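Local structure of bifunctional thiamine biosynthesis protein ThiDN (Methanocaldococcus jannaschii DSM 2661, 2PHP) at residues K23-T28 with E169-V174; E77-I82 with C96-Y101; L84-S87 with E92-A95; K107-K112 with P145-D150; D111-S116 with E175-I180. The protein is a bifunctional enzyme of thiamine biosynthesis that probably phosphorylates hydroxymethylpyrimidine and, through its C-terminal ThiN domain, condenses its diphosphate with thiazole phosphate into thiamine phosphate. All blocks are in the same frame, centred on the assembly; numbering follows the deposited sequence.

Interaction 1 of 5, residues K23-T28 with E169-V174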
# COMPACT_ATOMS: atom_id res chain seq x y z
N LYS B 23 7.33 -6.01 11.13
CA LYS B 23 7.22 -4.58 10.84
C LYS B 23 7.86 -3.71 11.92
O LYS B 23 8.16 -2.55 11.67
CB LYS B 23 5.75 -4.18 10.67
CG LYS B 23 5.09 -4.78 9.43
CD LYS B 23 3.63 -4.38 9.27
CE LYS B 23 3.46 -2.90 8.98
NZ LYS B 23 3.92 -2.05 10.11
N LYS B 24 8.07 -4.29 13.10
CA LYS B 24 8.69 -3.56 14.21
C LYS B 24 10.19 -3.74 14.26
O LYS B 24 10.88 -3.09 15.03
CB LYS B 24 8.12 -4.04 15.56
CG LYS B 24 6.68 -3.61 15.83
CD LYS B 24 6.30 -3.88 17.29
CE LYS B 24 4.93 -3.31 17.61
NZ LYS B 24 4.64 -3.26 19.07
N MSE B 25 10.69 -4.66 13.44
CA MSE B 25 12.11 -4.96 13.39
C MSE B 25 12.86 -4.08 12.39
O MSE B 25 12.27 -3.53 11.47
CB MSE B 25 12.33 -6.41 12.97
CG MSE B 25 12.60 -7.38 14.09
SE MSE B 25 12.54 -9.19 13.43
CE MSE B 25 10.80 -9.60 14.13
N ASN B 26 14.12 -3.92 12.65
CA ASN B 26 14.99 -3.28 11.67
C ASN B 26 15.63 -4.31 10.75
O ASN B 26 16.77 -4.63 10.84
CB ASN B 26 16.06 -2.44 12.37
CG ASN B 26 17.15 -1.98 11.43
OD1 ASN B 26 16.87 -1.48 10.34
ND2 ASN B 26 18.40 -2.16 11.84
N PHE B 27 14.67 -4.97 10.08
CA PHE B 27 15.00 -6.09 9.20
C PHE B 27 15.73 -5.59 7.96
O PHE B 27 15.16 -4.87 7.14
CB PHE B 27 13.69 -6.82 8.85
CG PHE B 27 13.86 -8.02 7.96
CD1 PHE B 27 14.79 -9.01 8.27
CD2 PHE B 27 13.08 -8.17 6.82
CE1 PHE B 27 14.93 -10.14 7.46
CE2 PHE B 27 13.20 -9.30 6.01
CZ PHE B 27 14.13 -10.29 6.32
N THR B 28 16.99 -5.97 7.84
CA THR B 28 17.80 -5.55 6.70
C THR B 28 18.31 -6.77 5.95
O THR B 28 18.90 -6.64 4.88
CB THR B 28 19.00 -4.71 7.17
OG1 THR B 28 19.84 -5.50 8.01
CG2 THR B 28 18.52 -3.47 7.94
N GLU B 169 7.50 -18.51 15.54
CA GLU B 169 8.75 -19.09 16.01
C GLU B 169 9.86 -18.74 15.02
O GLU B 169 11.00 -18.48 15.42
CB GLU B 169 8.62 -20.61 16.13
CG GLU B 169 9.73 -21.23 16.96
CD GLU B 169 9.60 -22.73 17.09
OE1 GLU B 169 9.89 -23.44 16.09
OE2 GLU B 169 9.21 -23.20 18.18
N VAL B 170 9.53 -18.74 13.73
CA VAL B 170 10.50 -18.42 12.70
C VAL B 170 10.98 -16.97 12.83
O VAL B 170 12.18 -16.69 12.76
CB VAL B 170 9.91 -18.65 11.30
CG1 VAL B 170 10.82 -18.03 10.24
CG2 VAL B 170 9.76 -20.14 11.05
N VAL B 171 10.03 -16.06 13.02
CA VAL B 171 10.35 -14.65 13.16
C VAL B 171 11.19 -14.35 14.39
O VAL B 171 12.04 -13.44 14.37
CB VAL B 171 9.06 -13.79 13.16
CG1 VAL B 171 9.33 -12.40 13.68
CG2 VAL B 171 8.53 -13.70 11.73
N LYS B 172 10.99 -15.11 15.46
CA LYS B 172 11.78 -14.91 16.68
C LYS B 172 13.24 -15.29 16.38
O LYS B 172 14.15 -14.57 16.78
CB LYS B 172 11.23 -15.76 17.83
CG LYS B 172 9.85 -15.32 18.32
CD LYS B 172 9.88 -13.92 18.91
CE LYS B 172 8.50 -13.51 19.41
NZ LYS B 172 7.94 -14.53 20.35
N LYS B 173 13.45 -16.41 15.68
CA LYS B 173 14.81 -16.83 15.32
C LYS B 173 15.47 -15.77 14.43
O LYS B 173 16.63 -15.40 14.63
CB LYS B 173 14.80 -18.17 14.58
CG LYS B 173 14.35 -19.35 15.42
CD LYS B 173 14.38 -20.65 14.63
CE LYS B 173 13.64 -21.77 15.35
NZ LYS B 173 13.70 -23.04 14.57
N VAL B 174 14.71 -15.30 13.44
CA VAL B 174 15.20 -14.27 12.51
C VAL B 174 15.63 -13.01 13.24
O VAL B 174 16.61 -12.37 12.86
CB VAL B 174 14.11 -13.89 11.46
CG1 VAL B 174 14.52 -12.61 10.74
CG2 VAL B 174 13.94 -15.03 10.45
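Val174, which meets Phe27 across this contact, is held in its helix by the bond from Val174 N to Val170 O, 3.0 Å long; the contact itself is wholly apolar. Val174 CG1 lies 4.1 Å from Phe27 CE1, approaching the ring obliquely. The phenyl group gets there because CG is anti to the backbone N (chi1 -179°), which swings the ring from the loop toward the helix. One turn earlier, Val171 offers CG1 to the methyl end of Met25, modelled as selenomethionine. The chain of Met25 bends at its last torsion, about the CG-SE bond, and its side chain crosses that of Val171 at a slant; the modelled CE to CG1 spacing is too close for two carbons, and the exact fit there is doubtful. Asn26 is the centre of an inverse gamma turn, marked by a weak bond from Phe27 N to Met25 O, 3.1 Å. With this turn between them, Met25 and Phe27 both start their side chains toward the helix. Lys23 reaches another way, in a salt bridge to Asp70 of a second subunit. The loop 23-28 follows helix 8-22, whose Ala18 and Leu22 also touch Val171, while Phe27 also packs on Met97 and Ile99 of strand 95-100.

Interaction 2 of 5, residues E77-I82 with C96-Y101; sequences EHIAKI and CMNIKY
Ile79 and Ile82, one turn apart on helix 77-87, provide the apolar part of the contact by laying their CG2 methyls on Cys96. Ile79 CG2 is 3.8 Å from Cys96 CB, and Ile82 CG2 is 4.0 Å from Cys96 SG. The sulfur touches both isoleucines: Cys96 SG, anti to the backbone N (chi1 175°), is 4.0 Å from Ile79 CG2 as well. A second kind of contact sets methyl groups against oxygens. Ile79 CG2 also rests 3.8 Å from Cys96 O, and the other branch of the same residue ends with Ile79 CD1 at 3.8 Å from Asn98 OD1, the two side chains crossing at about a right angle. These are van der Waals contacts, since the amide of Asn98 spends its polar ends on the backbone: OD1 accepts from Asn36 N and ND2 donates to Gly34 O, which ties the group to the residues just before strand 37-40. The axes of the two short segments come within 8.9 Å, their N-to-C directions 115° apart. Cys96 and Asn98 face this helix, while Met97 between them points to Val170 and Val174 of helix 167-185, the alternation of a central strand in a three-layer alpha/beta/alpha arrangement, here in the ThiN domain of the AraD-like clan.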
# COMPACT_ATOMS: atom_id res chain seq x y z
N GLU B 77 4.37 -21.41 -3.97
CA GLU B 77 4.78 -22.78 -4.27
C GLU B 77 6.24 -22.97 -3.85
O GLU B 77 6.60 -24.02 -3.31
CB GLU B 77 4.65 -23.06 -5.76
CG GLU B 77 3.24 -23.35 -6.21
CD GLU B 77 3.07 -23.24 -7.71
OE1 GLU B 77 3.87 -23.87 -8.43
OE2 GLU B 77 2.13 -22.54 -8.16
N HIS B 78 7.05 -21.95 -4.09
CA HIS B 78 8.48 -21.97 -3.76
C HIS B 78 8.79 -22.36 -2.31
O HIS B 78 9.42 -23.38 -2.07
CB HIS B 78 9.10 -20.61 -4.08
CG HIS B 78 10.58 -20.55 -3.85
ND1 HIS B 78 11.49 -21.18 -4.67
CD2 HIS B 78 11.30 -19.94 -2.88
CE1 HIS B 78 12.71 -20.96 -4.21
NE2 HIS B 78 12.63 -20.22 -3.13
N ILE B 79 8.35 -21.54 -1.35
CA ILE B 79 8.60 -21.84 0.06
C ILE B 79 7.78 -23.07 0.49
O ILE B 79 8.14 -23.76 1.44
CB ILE B 79 8.22 -20.65 0.98
CG1 ILE B 79 9.01 -19.40 0.59
CG2 ILE B 79 8.50 -21.00 2.43
CD1 ILE B 79 10.49 -19.50 0.83
N ALA B 80 6.68 -23.33 -0.21
CA ALA B 80 5.86 -24.49 0.12
C ALA B 80 6.67 -25.77 -0.11
O ALA B 80 6.59 -26.71 0.68
CB ALA B 80 4.60 -24.49 -0.75
N LYS B 81 7.44 -25.81 -1.20
CA LYS B 81 8.26 -26.99 -1.51
C LYS B 81 9.22 -27.27 -0.35
O LYS B 81 9.49 -28.42 -0.03
CB LYS B 81 9.07 -26.76 -2.79
CG LYS B 81 8.25 -26.71 -4.09
CD LYS B 81 9.19 -26.53 -5.28
CE LYS B 81 8.45 -26.14 -6.56
NZ LYS B 81 7.54 -27.21 -7.04
N ILE B 82 9.74 -26.21 0.26
CA ILE B 82 10.66 -26.38 1.38
C ILE B 82 9.95 -26.97 2.60
O ILE B 82 10.41 -27.94 3.19
CB ILE B 82 11.33 -25.05 1.78
CG1 ILE B 82 12.20 -24.54 0.63
CG2 ILE B 82 12.16 -25.25 3.04
CD1 ILE B 82 12.70 -23.09 0.81
N CYS B 96 8.49 -21.41 7.35
CA CYS B 96 9.78 -21.05 6.79
C CYS B 96 9.80 -19.63 6.22
O CYS B 96 8.80 -19.14 5.68
CB CYS B 96 10.17 -22.04 5.70
SG CYS B 96 11.70 -21.66 4.80
N MSE B 97 10.95 -18.98 6.34
CA MSE B 97 11.15 -17.63 5.81
C MSE B 97 12.55 -17.56 5.21
O MSE B 97 13.51 -18.01 5.85
CB MSE B 97 11.04 -16.59 6.92
CG MSE B 97 11.42 -15.19 6.46
SE MSE B 97 11.13 -13.86 7.81
CE MSE B 97 11.38 -12.25 6.76
N ASN B 98 12.68 -17.02 4.01
CA ASN B 98 14.00 -16.91 3.39
C ASN B 98 14.56 -15.52 3.66
O ASN B 98 13.83 -14.53 3.56
CB ASN B 98 13.94 -17.18 1.89
CG ASN B 98 13.11 -16.15 1.13
OD1 ASN B 98 11.90 -16.03 1.33
ND2 ASN B 98 13.77 -15.40 0.25
N ILE B 99 15.84 -15.46 4.03
CA ILE B 99 16.50 -14.18 4.30
C ILE B 99 17.85 -14.11 3.59
O ILE B 99 18.37 -15.13 3.12
CB ILE B 99 16.71 -13.96 5.82
CG1 ILE B 99 17.73 -14.95 6.36
CG2 ILE B 99 15.38 -14.12 6.55
CD1 ILE B 99 18.00 -14.77 7.85
N LYS B 100 18.39 -12.91 3.50
CA LYS B 100 19.66 -12.71 2.83
C LYS B 100 20.79 -13.54 3.43
O LYS B 100 20.89 -13.72 4.64
CB LYS B 100 20.01 -11.23 2.85
CG LYS B 100 21.27 -10.87 2.10
CD LYS B 100 21.65 -9.42 2.35
CE LYS B 100 22.82 -8.99 1.49
NZ LYS B 100 23.20 -7.59 1.81
N TYR B 101 21.64 -14.06 2.55
CA TYR B 101 22.77 -14.89 2.95
C TYR B 101 24.04 -14.09 3.23
O TYR B 101 24.25 -13.04 2.63
CB TYR B 101 23.07 -15.91 1.86
CG TYR B 101 24.39 -16.61 2.03
CD1 TYR B 101 24.51 -17.72 2.87
CD2 TYR B 101 25.53 -16.17 1.35
CE1 TYR B 101 25.73 -18.38 3.02
CE2 TYR B 101 26.75 -16.82 1.50
CZ TYR B 101 26.84 -17.93 2.33
OH TYR B 101 28.04 -18.60 2.44

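Interaction 3 of 5, residues L84-S87 with E92-A95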
# COMPACT_ATOMS: atom_id res chain seq x y z
N LEU B 84 6.95 -28.60 2.82
CA LEU B 84 6.46 -29.96 2.60
C LEU B 84 7.60 -30.96 2.60
O LEU B 84 7.42 -32.10 3.03
CB LEU B 84 5.69 -30.04 1.28
CG LEU B 84 4.20 -29.68 1.42
CD1 LEU B 84 4.06 -28.24 1.89
CD2 LEU B 84 3.50 -29.89 0.09
N SER B 85 8.78 -30.55 2.12
CA SER B 85 9.93 -31.45 2.11
C SER B 85 10.43 -31.69 3.54
O SER B 85 10.65 -32.83 3.95
CB SER B 85 11.07 -30.86 1.27
OG SER B 85 10.77 -30.88 -0.11
N ALA B 86 10.60 -30.61 4.30
CA ALA B 86 11.08 -30.73 5.67
C ALA B 86 10.10 -31.49 6.56
O ALA B 86 10.52 -32.20 7.48
CB ALA B 86 11.36 -29.35 6.25
N SER B 87 8.80 -31.34 6.30
CA SER B 87 7.80 -32.00 7.12
C SER B 87 7.92 -33.53 7.06
O SER B 87 7.47 -34.22 7.97
CB SER B 87 6.38 -31.57 6.71
OG SER B 87 6.02 -32.05 5.42
N GLU B 92 6.35 -31.62 12.67
CA GLU B 92 6.12 -30.48 13.55
C GLU B 92 6.54 -29.17 12.87
O GLU B 92 6.13 -28.09 13.29
CB GLU B 92 6.91 -30.63 14.85
CG GLU B 92 6.16 -31.26 16.01
CD GLU B 92 6.93 -31.16 17.32
OE1 GLU B 92 6.37 -31.56 18.37
OE2 GLU B 92 8.09 -30.69 17.32
N ILE B 93 7.37 -29.27 11.84
CA ILE B 93 7.84 -28.08 11.13
C ILE B 93 6.83 -27.63 10.07
O ILE B 93 6.64 -28.29 9.05
CB ILE B 93 9.21 -28.38 10.47
CG1 ILE B 93 10.23 -28.73 11.55
CG2 ILE B 93 9.69 -27.19 9.65
CD1 ILE B 93 10.50 -27.58 12.54
N ARG B 94 6.18 -26.49 10.32
CA ARG B 94 5.17 -25.96 9.40
C ARG B 94 5.48 -24.57 8.83
O ARG B 94 4.70 -24.05 8.03
CB ARG B 94 3.80 -25.90 10.10
CG ARG B 94 3.34 -27.23 10.67
CD ARG B 94 1.99 -27.12 11.37
NE ARG B 94 2.03 -26.29 12.58
CZ ARG B 94 1.59 -25.03 12.64
NH1 ARG B 94 1.07 -24.46 11.56
NH2 ARG B 94 1.66 -24.35 13.77
N ALA B 95 6.61 -23.97 9.20
CA ALA B 95 6.92 -22.62 8.71
C ALA B 95 8.35 -22.38 8.25
O ALA B 95 9.30 -23.03 8.71
CB ALA B 95 6.55 -21.59 9.78
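Ala86 and Ile93 form the buried side of this contact. Ala86 CB meets Ile93 CG2 at 4.4 Å, a light touch of methyl on methyl, and the rest of the isoleucine side chain leads off from the helix; Ile93 also packs on Val144, while Ala86 touches Thr134 of helix 129-141. The nearer approach is made by Ser87, whose CB lies 4.0 Å from Ile93 O, and here the two backbones draw close, with 5.6 Å between Ser87 CA and Ile93 CA. Towards solvent the fit is looser. Ser87 is only partly covered, and its hydroxyl turns back on its own helix: OG sits between the backbone N and the carbonyl carbon (chi1 68°) and donates to Leu84 O at 2.8 Å, coming from above the carbonyl plane, 41° out of it. Glu92, exposed, directs its side chain from the helix toward Arg165, a long and weak ion pair. Arg94, although buried, also starts away from the helix and is paired in a salt bridge with Glu39. The segments are the two arms of a short helix-loop-strand connection, in which helix 77-87 runs out and the chain returns to strand 95-100 through a classic beta bulge, Arg94 and Ala95 both facing Gly164.

Interaction 4 of 5, residues K107-K112 with P145-D150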
# COMPACT_ATOMS: atom_id res chain seq x y z
N LYS B 107 28.86 -18.43 10.12
CA LYS B 107 29.85 -18.87 11.11
C LYS B 107 29.42 -18.45 12.51
O LYS B 107 29.51 -19.23 13.45
CB LYS B 107 31.23 -18.27 10.83
CG LYS B 107 31.85 -18.71 9.52
CD LYS B 107 33.20 -18.06 9.32
CE LYS B 107 33.78 -18.43 7.96
NZ LYS B 107 35.06 -17.71 7.69
N LEU B 108 28.97 -17.21 12.64
CA LEU B 108 28.53 -16.70 13.93
C LEU B 108 27.25 -17.37 14.41
O LEU B 108 26.91 -17.27 15.58
CB LEU B 108 28.30 -15.20 13.86
CG LEU B 108 29.52 -14.30 13.69
CD1 LEU B 108 29.09 -12.85 13.74
CD2 LEU B 108 30.51 -14.57 14.80
N LEU B 109 26.54 -18.04 13.50
CA LEU B 109 25.29 -18.69 13.86
C LEU B 109 25.44 -20.16 14.21
O LEU B 109 24.72 -20.67 15.07
CB LEU B 109 24.27 -18.57 12.72
CG LEU B 109 23.69 -17.20 12.39
CD1 LEU B 109 22.59 -17.38 11.35
CD2 LEU B 109 23.12 -16.55 13.64
N LYS B 110 26.36 -20.85 13.53
CA LYS B 110 26.58 -22.28 13.74
C LYS B 110 26.82 -22.68 15.19
O LYS B 110 26.89 -23.87 15.51
CB LYS B 110 27.74 -22.75 12.86
CG LYS B 110 27.39 -22.73 11.37
CD LYS B 110 28.46 -23.38 10.51
CE LYS B 110 27.97 -23.52 9.07
NZ LYS B 110 29.03 -23.96 8.12
N ASP B 111 26.91 -21.70 16.07
CA ASP B 111 27.11 -21.97 17.48
C ASP B 111 25.80 -21.82 18.27
O ASP B 111 25.65 -22.39 19.35
CB ASP B 111 28.18 -21.03 18.05
CG ASP B 111 29.53 -21.21 17.36
OD1 ASP B 111 30.12 -22.31 17.48
OD2 ASP B 111 30.00 -20.25 16.71
N LYS B 112 24.86 -21.07 17.70
CA LYS B 112 23.57 -20.82 18.35
C LYS B 112 22.41 -21.54 17.66
O LYS B 112 21.31 -21.65 18.21
CB LYS B 112 23.28 -19.32 18.38
CG LYS B 112 24.36 -18.52 19.08
CD LYS B 112 24.17 -17.02 18.88
CE LYS B 112 25.38 -16.28 19.44
NZ LYS B 112 25.18 -14.80 19.50
N PRO B 145 16.91 -28.91 10.56
CA PRO B 145 17.68 -27.93 11.34
C PRO B 145 16.93 -26.61 11.45
O PRO B 145 15.80 -26.48 10.97
CB PRO B 145 18.96 -27.79 10.54
CG PRO B 145 18.46 -27.89 9.12
CD PRO B 145 17.46 -29.05 9.20
N ASP B 146 17.56 -25.63 12.10
CA ASP B 146 16.97 -24.31 12.25
C ASP B 146 17.22 -23.54 10.96
O ASP B 146 16.44 -22.68 10.57
CB ASP B 146 17.64 -23.54 13.38
CG ASP B 146 17.42 -24.18 14.73
OD1 ASP B 146 16.26 -24.19 15.19
OD2 ASP B 146 18.40 -24.65 15.32
N ILE B 147 18.32 -23.88 10.30
CA ILE B 147 18.72 -23.18 9.08
C ILE B 147 19.21 -24.09 7.97
O ILE B 147 19.95 -25.05 8.20
CB ILE B 147 19.85 -22.18 9.40
CG1 ILE B 147 19.36 -21.15 10.43
CG2 ILE B 147 20.33 -21.51 8.14
CD1 ILE B 147 20.44 -20.21 10.93
N ILE B 148 18.77 -23.77 6.76
CA ILE B 148 19.17 -24.48 5.56
C ILE B 148 19.60 -23.35 4.63
O ILE B 148 18.80 -22.49 4.26
CB ILE B 148 18.02 -25.27 4.92
CG1 ILE B 148 17.61 -26.44 5.83
CG2 ILE B 148 18.45 -25.82 3.57
CD1 ILE B 148 16.55 -27.33 5.24
N TYR B 149 20.88 -23.33 4.28
CA TYR B 149 21.38 -22.29 3.40
C TYR B 149 22.09 -22.93 2.23
O TYR B 149 22.31 -24.14 2.23
CB TYR B 149 22.35 -21.39 4.18
CG TYR B 149 23.74 -21.96 4.38
CD1 TYR B 149 24.71 -21.87 3.38
CD2 TYR B 149 24.09 -22.59 5.58
CE1 TYR B 149 25.99 -22.39 3.57
CE2 TYR B 149 25.37 -23.11 5.78
CZ TYR B 149 26.32 -23.01 4.77
OH TYR B 149 27.58 -23.52 4.96
N ASP B 150 22.41 -22.13 1.23
CA ASP B 150 23.15 -22.61 0.08
C ASP B 150 23.92 -21.40 -0.44
O ASP B 150 23.46 -20.26 -0.31
CB ASP B 150 22.22 -23.22 -0.98
CG ASP B 150 21.53 -22.17 -1.84
OD1 ASP B 150 20.63 -21.48 -1.33
OD2 ASP B 150 21.89 -22.06 -3.03
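Leu109 and Ile147 meet methyl to methyl, Leu109 CD1 lying 3.6 Å from Ile147 CD1. Both side chains aim at the opposite segment, and they cross at about a right angle, with only their end branches touching. In Ile147 the CG1 arm is stretched out to CD1 (chi2 174°), which carries the methyl away from its strand to Leu109, while CG2 stays back beside the carbonyl carbon. Leu109 is buried here and shares its hydrophobic surroundings with Ile180 of helix 167-185. The contact thus sets helix 103-109 and the turn after it against strand 147-150 of the large mixed sheet of the alpha/beta ThiN domain, a strand flanked by the antiparallel 159-164 and the parallel 115-117. Past Leu109 the backbone turns, closed by Lys112 N to Leu109 O at 2.7 Å. Lys110, at this turn, is exposed, and its CB does not point at the strand; the fully extended chain beyond CG brings the ammonium group over to Tyr149. Lys110 NZ donates a weak bond to Tyr149 OH, 3.5 Å, and Lys110 CE lies 4.1 Å from the same oxygen, oblique to the ring. Tyr149 stands with CG between its backbone N and carbonyl carbon (chi1 78°), and its side chain also packs on Val115, Ser117 and Ile160.

Interaction 5 of 5, residues D111-S116 with E175-I180; sequences DKFAVS and EVIQKI
Helix 167-185 packs across one face of the large mixed sheet, and here it meets Lys112 and Phe113, in the loop that leads into strand 115-117, outermost within this chain. Phe113 does most of the work: its side chain starts toward the helix and its ring touches it at CE2 and CZ. Val176 CG1 comes to the ring edge, near its plane, 4.0 Å from Phe113 CZ. The next residue approaches the same end of the ring obliquely, with Ile177 CG1 3.9 Å from Phe113 CE2. Beside this, Lys112 runs out extended and meets Ile180 tip to tip: Ile180 CD1 is 3.6 Å from Lys112 NZ and 3.9 Å from Lys112 CD. Lys112 also touches a crystal neighbour, which may influence how it lies. Phe113 also packs on Ile147, and Ile177 reaches the same strand residue, so ring, helix and sheet meet together. An alanine in place of this phenylalanine is likely to leave Val176 and Ile177 without their aromatic partner and open a gap between helix and sheet edge. The grip is one of dispersion, without directional bonds; the lysine adds its CD, CE and NZ against the tip of Ile180 on the exposed rim, a nonspecific contact.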
# COMPACT_ATOMS: atom_id res chain seq x y z
N ASP B 111 26.91 -21.70 16.07
CA ASP B 111 27.11 -21.97 17.48
C ASP B 111 25.80 -21.82 18.27
O ASP B 111 25.65 -22.39 19.35
CB ASP B 111 28.18 -21.03 18.05
CG ASP B 111 29.53 -21.21 17.36
OD1 ASP B 111 30.12 -22.31 17.48
OD2 ASP B 111 30.00 -20.25 16.71
N LYS B 112 24.86 -21.07 17.70
CA LYS B 112 23.57 -20.82 18.35
C LYS B 112 22.41 -21.54 17.66
O LYS B 112 21.31 -21.65 18.21
CB LYS B 112 23.28 -19.32 18.38
CG LYS B 112 24.36 -18.52 19.08
CD LYS B 112 24.17 -17.02 18.88
CE LYS B 112 25.38 -16.28 19.44
NZ LYS B 112 25.18 -14.80 19.50
N PHE B 113 22.65 -22.04 16.45
CA PHE B 113 21.61 -22.71 15.69
C PHE B 113 22.10 -23.98 15.01
O PHE B 113 23.29 -24.15 14.75
CB PHE B 113 21.07 -21.76 14.61
CG PHE B 113 20.32 -20.59 15.15
CD1 PHE B 113 19.03 -20.74 15.65
CD2 PHE B 113 20.90 -19.32 15.17
CE1 PHE B 113 18.32 -19.65 16.15
CE2 PHE B 113 20.20 -18.23 15.68
CZ PHE B 113 18.91 -18.39 16.17
N ALA B 114 21.16 -24.88 14.73
CA ALA B 114 21.46 -26.11 14.01
C ALA B 114 21.43 -25.65 12.56
O ALA B 114 20.42 -25.12 12.09
CB ALA B 114 20.38 -27.14 14.26
N VAL B 115 22.54 -25.85 11.86
CA VAL B 115 22.67 -25.43 10.47
C VAL B 115 23.04 -26.58 9.54
O VAL B 115 23.82 -27.46 9.90
CB VAL B 115 23.75 -24.32 10.33
CG1 VAL B 115 23.74 -23.74 8.93
CG2 VAL B 115 23.52 -23.24 11.37
N SER B 116 22.48 -26.56 8.34
CA SER B 116 22.77 -27.56 7.33
C SER B 116 22.66 -26.86 5.98
O SER B 116 22.21 -25.72 5.90
CB SER B 116 21.78 -28.72 7.43
OG SER B 116 22.13 -29.75 6.52
N GLU B 175 14.91 -12.64 14.29
CA GLU B 175 15.26 -11.45 15.06
C GLU B 175 16.62 -11.64 15.73
O GLU B 175 17.43 -10.73 15.79
CB GLU B 175 14.20 -11.17 16.13
CG GLU B 175 14.53 -10.04 17.08
CD GLU B 175 13.42 -9.80 18.09
OE1 GLU B 175 12.93 -10.79 18.66
OE2 GLU B 175 13.05 -8.63 18.31
N VAL B 176 16.86 -12.84 16.25
CA VAL B 176 18.13 -13.15 16.90
C VAL B 176 19.24 -13.00 15.86
O VAL B 176 20.27 -12.36 16.12
CB VAL B 176 18.13 -14.59 17.47
CG1 VAL B 176 19.51 -14.94 18.00
CG2 VAL B 176 17.09 -14.71 18.57
N ILE B 177 19.02 -13.59 14.68
CA ILE B 177 19.99 -13.53 13.60
C ILE B 177 20.24 -12.09 13.17
O ILE B 177 21.39 -11.70 12.93
CB ILE B 177 19.49 -14.34 12.37
CG1 ILE B 177 19.45 -15.83 12.71
CG2 ILE B 177 20.39 -14.09 11.17
CD1 ILE B 177 18.86 -16.70 11.62
N GLN B 178 19.17 -11.32 13.08
CA GLN B 178 19.24 -9.92 12.66
C GLN B 178 20.12 -9.09 13.59
O GLN B 178 20.91 -8.27 13.13
CB GLN B 178 17.82 -9.32 12.61
CG GLN B 178 17.76 -7.87 12.19
CD GLN B 178 18.13 -7.66 10.74
OE1 GLN B 178 17.42 -8.12 9.84
NE2 GLN B 178 19.23 -6.96 10.50
N LYS B 179 19.98 -9.30 14.90
CA LYS B 179 20.78 -8.55 15.86
C LYS B 179 22.26 -8.83 15.71
O LYS B 179 23.09 -7.94 15.88
CB LYS B 179 20.32 -8.84 17.29
CG LYS B 179 19.03 -8.11 17.62
CD LYS B 179 18.48 -8.48 18.97
CE LYS B 179 17.13 -7.80 19.21
NZ LYS B 179 16.47 -8.27 20.45
N ILE B 180 22.59 -10.08 15.39
CA ILE B 180 23.98 -10.46 15.20
C ILE B 180 24.46 -9.75 13.94
O ILE B 180 25.52 -9.12 13.92
CB ILE B 180 24.11 -11.99 15.03
CG1 ILE B 180 23.74 -12.68 16.34
CG2 ILE B 180 25.52 -12.36 14.57
CD1 ILE B 180 23.79 -14.20 16.28

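How the interactions relate
Interactions 1, 2 and 3 are buried, interaction 4 is partly so, and interaction 5 lies at the surface. Interactions 1 and 5 use successive turns of helix 167-185, one against the loop after helix 8-22, the other against the way into strand 115-117; Thr28 and Gln178 join them by a probable hydrogen bond. Interactions 2 and 3 share helix 77-87 on the other face of the sheet, and Met97 links interaction 2 to Phe27, Val170 and Val174. Interactions 4 and 5 overlap at Asp111 and Lys112, with their strands paired. Apolar packing dominates; lysine ends touch across only interactions 4 and 5, while Lys173 of interaction 1 forms a salt bridge with Asp146 of interaction 4.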